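Local structure of sulfoquinovosidase (Escherichia coli, 5AEG) at residues 628-633 / 642-647; 584-589 / 607-612. The protein hydrolyses sulfoquinovosyl diacylglycerides and simple sulfoquinovosides such as sulfoquinovosyl glycerol, releasing sulfoquinovose for bacterial sulfoglycolysis. All coordinates share one frame; numbering follows the deposited sequence.

Contact 1 of 2, residues 628-633 / 642-647; sequences LYLPED and EAFRGG
Leu630 and Gly647 form an antiparallel hydrogen-bonded pair in the two-stranded sheet 625-630/647-652 of the GH31 C-terminal domain. Leu630 N to Gly647 O is 2.9 Å, and Gly647 N returns to Leu630 O at 2.8 Å. On the packed side, the Leu630 chain, with CD1 anti to CA (chi2 176°), puts CD1 3.5 Å from Phe644 CB, while Val649, Leu614 and Phe661 also pack against the leucine. The Tyr629 ring comes obliquely to the Gly647 backbone, CD1 lying 3.8 Å from Gly647 C; its hydroxyl bonds to Asp597 and its ring meets His599 edge-to-face. An alanine here would probably leave Asp597 without its hydroxyl partner and His599 without its ring, and open a gap beside Gly647. The looser side is polar and more exposed. The Glu632 chain bends at chi2 (57°), and OE2 takes the Gly646 N-H at 2.9 Å from above the carboxylate plane. Arg645 runs beside Glu632 in the same direction, but their charged atoms do not touch. One water completes this edge, donating to Glu632 OE1 at 2.6 Å and to Gly646 O at 2.7 Å.

Contact 2 of 2, residues 584-589 / 607-612; sequences LPVMRP and YLLGRD
Arg588 and Leu608 pair in antiparallel, hydrogen-bonded fashion at the edge of the six-stranded antiparallel sheet of the GH31 C-terminal domain, where strand 587-588 is outermost. Arg588 N reaches Leu608 O at 2.7 Å, and Leu608 N gives an almost straight bond back to Arg588 O (178° at the hydrogen). Gly610, with its positive phi, turns the chain beyond the strand and sends its N to Val586 O at 2.9 Å. Met587 and Leu609 make the neighbouring non-hydrogen-bonded pair, their side chains on the other face of the sheet from those of Arg588 and Leu608. There the Met587 chain bends at its last torsion (chi3 67°) and sets CE over the Tyr607 ring, 3.8 Å from the centroid, a CH-pi contact; SD stands obliquely to the same ring in a Met-aromatic contact. Val586 and Leu609 lie side by side, CG1 to CD1 4.0 Å. On the Arg588 face, the chain extends from CG to NE and lays the guanidinium over the Gly610-Arg611 peptide, with Gly610 C beneath its rim. Leu584 CD2 covers the opposite face. Arg588 NE gives its N-H to Pro585 O, which lies near the guanidinium plane at its edge, 2.7 Å away; this helps fix the rotation of the group.

A second shell positions these groups. Helix 486-495 backs the outer strand, Ala490 touching Met587 and Leu491 and Met495 touching Pro589. Both flat groups are held at their polar ends, Tyr607 OH by the carbonyl O of Phe530 and Arg588 NH1 by His593 NE2.

Both contacts belong to the C-terminal domain, their centres about 16 Å apart, and contact 2 closes along the chain before contact 1 opens. Contact 2 is buried: it joins the outermost strand of the six-stranded sheet to its neighbour, and an arginine and an aromatic ring are packed on opposite faces. Contact 1 is only partly buried and farther from the centre of the chain; it pairs the end of strand 625-630 with the start of strand 647-652 and, through Phe644, reaches strand 643-644, the other outermost strand of the six-stranded sheet. Its exposed side is a carboxylate and a water beside a small apolar patch. Arg663 links the two through salt bridges to Asp612 and Asp633, and Tyr594 bonds both Asp633 and Arg611.

Contact 1 of 2, residues 628-633 / 642-647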
loop_
_atom_site.group_PDB
_atom_site.type_symbol
_atom_site.label_atom_id
_atom_site.label_comp_id
_atom_site.label_asym_id
_atom_site.label_seq_id
_atom_site.Cartn_x
_atom_site.Cartn_y
_atom_site.Cartn_z
ATOM N N LEU A 628 25.876 -3.095 0.385
ATOM C CA LEU A 628 24.811 -2.754 1.277
ATOM C C LEU A 628 25.468 -2.279 2.561
ATOM O O LEU A 628 26.720 -2.292 2.670
ATOM C CB LEU A 628 23.954 -3.969 1.577
ATOM C CG LEU A 628 24.731 -5.119 2.185
ATOM C CD1 LEU A 628 23.980 -5.605 3.403
ATOM C CD2 LEU A 628 24.954 -6.241 1.169
ATOM N N TYR A 629 24.623 -1.917 3.512
ATOM C CA TYR A 629 25.051 -1.367 4.781
ATOM C C TYR A 629 24.686 -2.278 5.911
ATOM O O TYR A 629 23.531 -2.627 6.080
ATOM C CB TYR A 629 24.454 0.081 4.987
ATOM C CG TYR A 629 24.896 0.648 6.300
ATOM C CD1 TYR A 629 26.240 1.113 6.473
ATOM C CD2 TYR A 629 24.060 0.665 7.391
ATOM C CE1 TYR A 629 26.660 1.668 7.715
ATOM C CE2 TYR A 629 24.488 1.193 8.630
ATOM C CZ TYR A 629 25.818 1.649 8.779
ATOM O OH TYR A 629 26.185 2.152 10.055
ATOM N N LEU A 630 25.657 -2.601 6.793
ATOM C CA LEU A 630 25.325 -3.259 8.026
ATOM C C LEU A 630 25.484 -2.315 9.226
ATOM O O LEU A 630 26.548 -1.669 9.354
ATOM C CB LEU A 630 26.262 -4.474 8.235
ATOM C CG LEU A 630 26.207 -5.583 7.172
ATOM C CD1 LEU A 630 27.281 -6.704 7.449
ATOM C CD2 LEU A 630 24.857 -6.222 7.140
ATOM N N PRO A 631 24.429 -2.181 10.044
ATOM C CA PRO A 631 24.604 -1.406 11.252
ATOM C C PRO A 631 25.495 -2.273 12.251
ATOM O O PRO A 631 25.842 -3.468 11.958
ATOM C CB PRO A 631 23.215 -1.257 11.805
ATOM C CG PRO A 631 22.548 -2.589 11.413
ATOM C CD PRO A 631 23.207 -2.989 10.110
ATOM N N GLU A 632 25.923 -1.647 13.331
ATOM C CA GLU A 632 26.856 -2.317 14.248
ATOM C C GLU A 632 26.210 -3.459 14.996
ATOM O O GLU A 632 25.288 -3.283 15.798
ATOM C CB GLU A 632 27.486 -1.274 15.255
ATOM C CG GLU A 632 28.795 -1.810 15.910
ATOM C CD GLU A 632 29.862 -2.211 14.875
ATOM O OE1 GLU A 632 30.576 -1.331 14.260
ATOM O OE2 GLU A 632 30.006 -3.445 14.638
ATOM N N ASP A 633 26.637 -4.670 14.659
ATOM C CA ASP A 633 26.094 -5.861 15.251
ATOM C C ASP A 633 27.014 -6.948 14.769
ATOM O O ASP A 633 27.875 -6.744 13.950
ATOM C CB ASP A 633 24.601 -6.159 14.883
ATOM C CG ASP A 633 23.819 -6.750 15.999
ATOM O OD1 ASP A 633 24.396 -7.583 16.714
ATOM O OD2 ASP A 633 22.590 -6.491 16.192
ATOM N N GLU A 642 30.091 -16.456 6.830
ATOM C CA GLU A 642 31.077 -15.395 7.071
ATOM C C GLU A 642 30.510 -14.338 8.055
ATOM O O GLU A 642 29.354 -13.928 7.981
ATOM C CB GLU A 642 31.542 -14.808 5.740
ATOM C CG GLU A 642 32.626 -13.740 5.971
ATOM C CD GLU A 642 33.447 -13.332 4.785
ATOM O OE1 GLU A 642 33.262 -13.870 3.683
ATOM O OE2 GLU A 642 34.298 -12.431 4.978
ATOM N N ALA A 643 31.322 -13.939 9.020
ATOM C CA ALA A 643 30.970 -12.980 10.034
ATOM C C ALA A 643 31.463 -11.566 9.619
ATOM O O ALA A 643 32.533 -11.371 9.044
ATOM C CB ALA A 643 31.497 -13.380 11.402
ATOM N N PHE A 644 30.592 -10.604 9.879
ATOM C CA PHE A 644 30.811 -9.229 9.506
ATOM C C PHE A 644 30.390 -8.376 10.703
ATOM O O PHE A 644 29.556 -8.755 11.498
ATOM C CB PHE A 644 29.889 -8.941 8.316
ATOM C CG PHE A 644 30.327 -9.583 7.038
ATOM C CD1 PHE A 644 31.357 -9.037 6.294
ATOM C CD2 PHE A 644 29.737 -10.711 6.582
ATOM C CE1 PHE A 644 31.777 -9.598 5.102
ATOM C CE2 PHE A 644 30.109 -11.257 5.361
ATOM C CZ PHE A 644 31.134 -10.724 4.629
ATOM N N ARG A 645 30.997 -7.205 10.801
ATOM C CA ARG A 645 30.647 -6.174 11.784
ATOM C C ARG A 645 29.970 -4.999 11.060
ATOM O O ARG A 645 29.742 -5.041 9.839
ATOM C CB ARG A 645 31.908 -5.693 12.560
ATOM C CG ARG A 645 32.667 -6.839 13.276
ATOM C CD ARG A 645 33.965 -6.294 13.942
ATOM N NE ARG A 645 34.924 -5.800 12.953
ATOM C CZ ARG A 645 35.746 -6.596 12.243
ATOM N NH1 ARG A 645 35.800 -7.899 12.489
ATOM N NH2 ARG A 645 36.528 -6.084 11.347
ATOM N N GLY A 646 29.715 -3.916 11.777
ATOM C CA GLY A 646 29.124 -2.699 11.119
ATOM C C GLY A 646 29.964 -2.087 10.032
ATOM O O GLY A 646 31.192 -2.095 10.086
ATOM N N GLY A 647 29.304 -1.562 9.014
ATOM C CA GLY A 647 29.918 -0.767 7.974
ATOM C C GLY A 647 29.294 -1.146 6.619
ATOM O O GLY A 647 28.515 -2.131 6.536
HETATM O O HOH W 1 32.356 -1.807 12.491
#

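Contact 2 of 2, residues 584-589 / 607-612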
loop_
_atom_site.group_PDB
_atom_site.type_symbol
_atom_site.label_atom_id
_atom_site.label_comp_id
_atom_site.label_asym_id
_atom_site.label_seq_id
_atom_site.Cartn_x
_atom_site.Cartn_y
_atom_site.Cartn_z
ATOM N N LEU A 584 4.069 -3.925 15.180
ATOM C CA LEU A 584 5.470 -4.000 14.890
ATOM C C LEU A 584 5.564 -4.731 13.502
ATOM O O LEU A 584 5.217 -5.902 13.401
ATOM C CB LEU A 584 6.189 -4.865 15.893
ATOM C CG LEU A 584 7.671 -5.032 15.749
ATOM C CD1 LEU A 584 8.490 -3.792 15.696
ATOM C CD2 LEU A 584 8.200 -5.940 16.829
ATOM N N PRO A 585 5.869 -3.959 12.454
ATOM C CA PRO A 585 5.743 -4.599 11.083
ATOM C C PRO A 585 6.756 -5.717 10.773
ATOM O O PRO A 585 7.846 -5.794 11.339
ATOM C CB PRO A 585 5.922 -3.421 10.154
ATOM C CG PRO A 585 6.948 -2.548 10.895
ATOM C CD PRO A 585 6.442 -2.603 12.357
ATOM N N VAL A 586 6.387 -6.567 9.817
ATOM C CA VAL A 586 7.220 -7.731 9.476
ATOM C C VAL A 586 8.469 -7.331 8.729
ATOM O O VAL A 586 9.547 -7.807 9.038
ATOM C CB VAL A 586 6.412 -8.803 8.702
ATOM C CG1 VAL A 586 7.288 -10.006 8.402
ATOM C CG2 VAL A 586 5.221 -9.224 9.548
ATOM N N MET A 587 8.362 -6.390 7.770
ATOM C CA MET A 587 9.522 -5.870 7.142
ATOM C C MET A 587 9.736 -4.486 7.729
ATOM O O MET A 587 8.860 -3.641 7.680
ATOM C CB MET A 587 9.318 -5.791 5.599
ATOM C CG MET A 587 9.193 -7.126 4.977
ATOM S SD MET A 587 8.473 -7.132 3.270
ATOM C CE MET A 587 9.719 -6.304 2.344
ATOM N N ARG A 588 10.928 -4.297 8.308
ATOM C CA ARG A 588 11.198 -3.149 9.139
ATOM C C ARG A 588 12.306 -2.249 8.642
ATOM O O ARG A 588 13.405 -2.728 8.216
ATOM C CB ARG A 588 11.608 -3.692 10.554
ATOM C CG ARG A 588 10.544 -4.559 11.173
ATOM C CD ARG A 588 10.956 -5.194 12.512
ATOM N NE ARG A 588 10.049 -6.238 12.916
ATOM C CZ ARG A 588 10.189 -6.993 14.017
ATOM N NH1 ARG A 588 11.212 -6.806 14.860
ATOM N NH2 ARG A 588 9.340 -7.968 14.287
ATOM N N PRO A 589 12.143 -0.919 8.803
ATOM C CA PRO A 589 13.195 0.030 8.572
ATOM C C PRO A 589 14.321 -0.266 9.600
ATOM O O PRO A 589 13.973 -0.625 10.720
ATOM C CB PRO A 589 12.518 1.380 8.876
ATOM C CG PRO A 589 11.057 1.115 8.681
ATOM C CD PRO A 589 10.863 -0.271 9.148
ATOM N N TYR A 607 16.151 -3.728 4.383
ATOM C CA TYR A 607 15.224 -3.884 5.425
ATOM C C TYR A 607 15.609 -4.974 6.354
ATOM O O TYR A 607 16.471 -5.777 6.038
ATOM C CB TYR A 607 13.761 -4.123 4.942
ATOM C CG TYR A 607 13.560 -5.365 4.133
ATOM C CD1 TYR A 607 13.893 -5.402 2.740
ATOM C CD2 TYR A 607 13.028 -6.506 4.687
ATOM C CE1 TYR A 607 13.702 -6.562 1.973
ATOM C CE2 TYR A 607 12.852 -7.679 3.921
ATOM C CZ TYR A 607 13.176 -7.692 2.564
ATOM O OH TYR A 607 12.932 -8.860 1.867
ATOM N N LEU A 608 14.974 -4.960 7.519
ATOM C CA LEU A 608 15.045 -6.090 8.453
ATOM C C LEU A 608 13.749 -6.934 8.314
ATOM O O LEU A 608 12.633 -6.399 8.259
ATOM C CB LEU A 608 15.183 -5.590 9.877
ATOM C CG LEU A 608 16.419 -4.805 10.230
ATOM C CD1 LEU A 608 16.296 -4.117 11.621
ATOM C CD2 LEU A 608 17.684 -5.596 10.114
ATOM N N LEU A 609 13.910 -8.230 8.226
ATOM C CA LEU A 609 12.807 -9.209 8.261
ATOM C C LEU A 609 12.744 -9.694 9.683
ATOM O O LEU A 609 13.610 -10.437 10.110
ATOM C CB LEU A 609 13.037 -10.353 7.291
ATOM C CG LEU A 609 11.948 -11.407 7.076
ATOM C CD1 LEU A 609 10.672 -10.796 6.431
ATOM C CD2 LEU A 609 12.455 -12.553 6.214
ATOM N N GLY A 610 11.680 -9.313 10.381
ATOM C CA GLY A 610 11.635 -9.435 11.857
ATOM C C GLY A 610 12.833 -8.663 12.436
ATOM O O GLY A 610 13.363 -7.740 11.820
ATOM N N ARG A 611 13.232 -9.045 13.653
ATOM C CA ARG A 611 14.380 -8.434 14.321
ATOM C C ARG A 611 15.773 -8.833 13.813
ATOM O O ARG A 611 16.700 -8.000 13.843
ATOM C CB ARG A 611 14.279 -8.767 15.824
ATOM C CG ARG A 611 15.363 -8.222 16.736
ATOM C CD ARG A 611 15.430 -6.741 16.839
ATOM N NE ARG A 611 16.650 -6.236 17.577
ATOM C CZ ARG A 611 17.817 -5.926 16.991
ATOM N NH1 ARG A 611 18.031 -6.049 15.613
ATOM N NH2 ARG A 611 18.793 -5.481 17.762
ATOM N N ASP A 612 15.932 -10.080 13.342
ATOM C CA ASP A 612 17.267 -10.717 13.309
ATOM C C ASP A 612 17.813 -10.990 11.912
ATOM O O ASP A 612 18.927 -11.502 11.776
ATOM C CB ASP A 612 17.170 -12.032 14.108
ATOM C CG ASP A 612 16.981 -11.820 15.625
ATOM O OD1 ASP A 612 17.368 -10.773 16.068
ATOM O OD2 ASP A 612 16.401 -12.673 16.307
#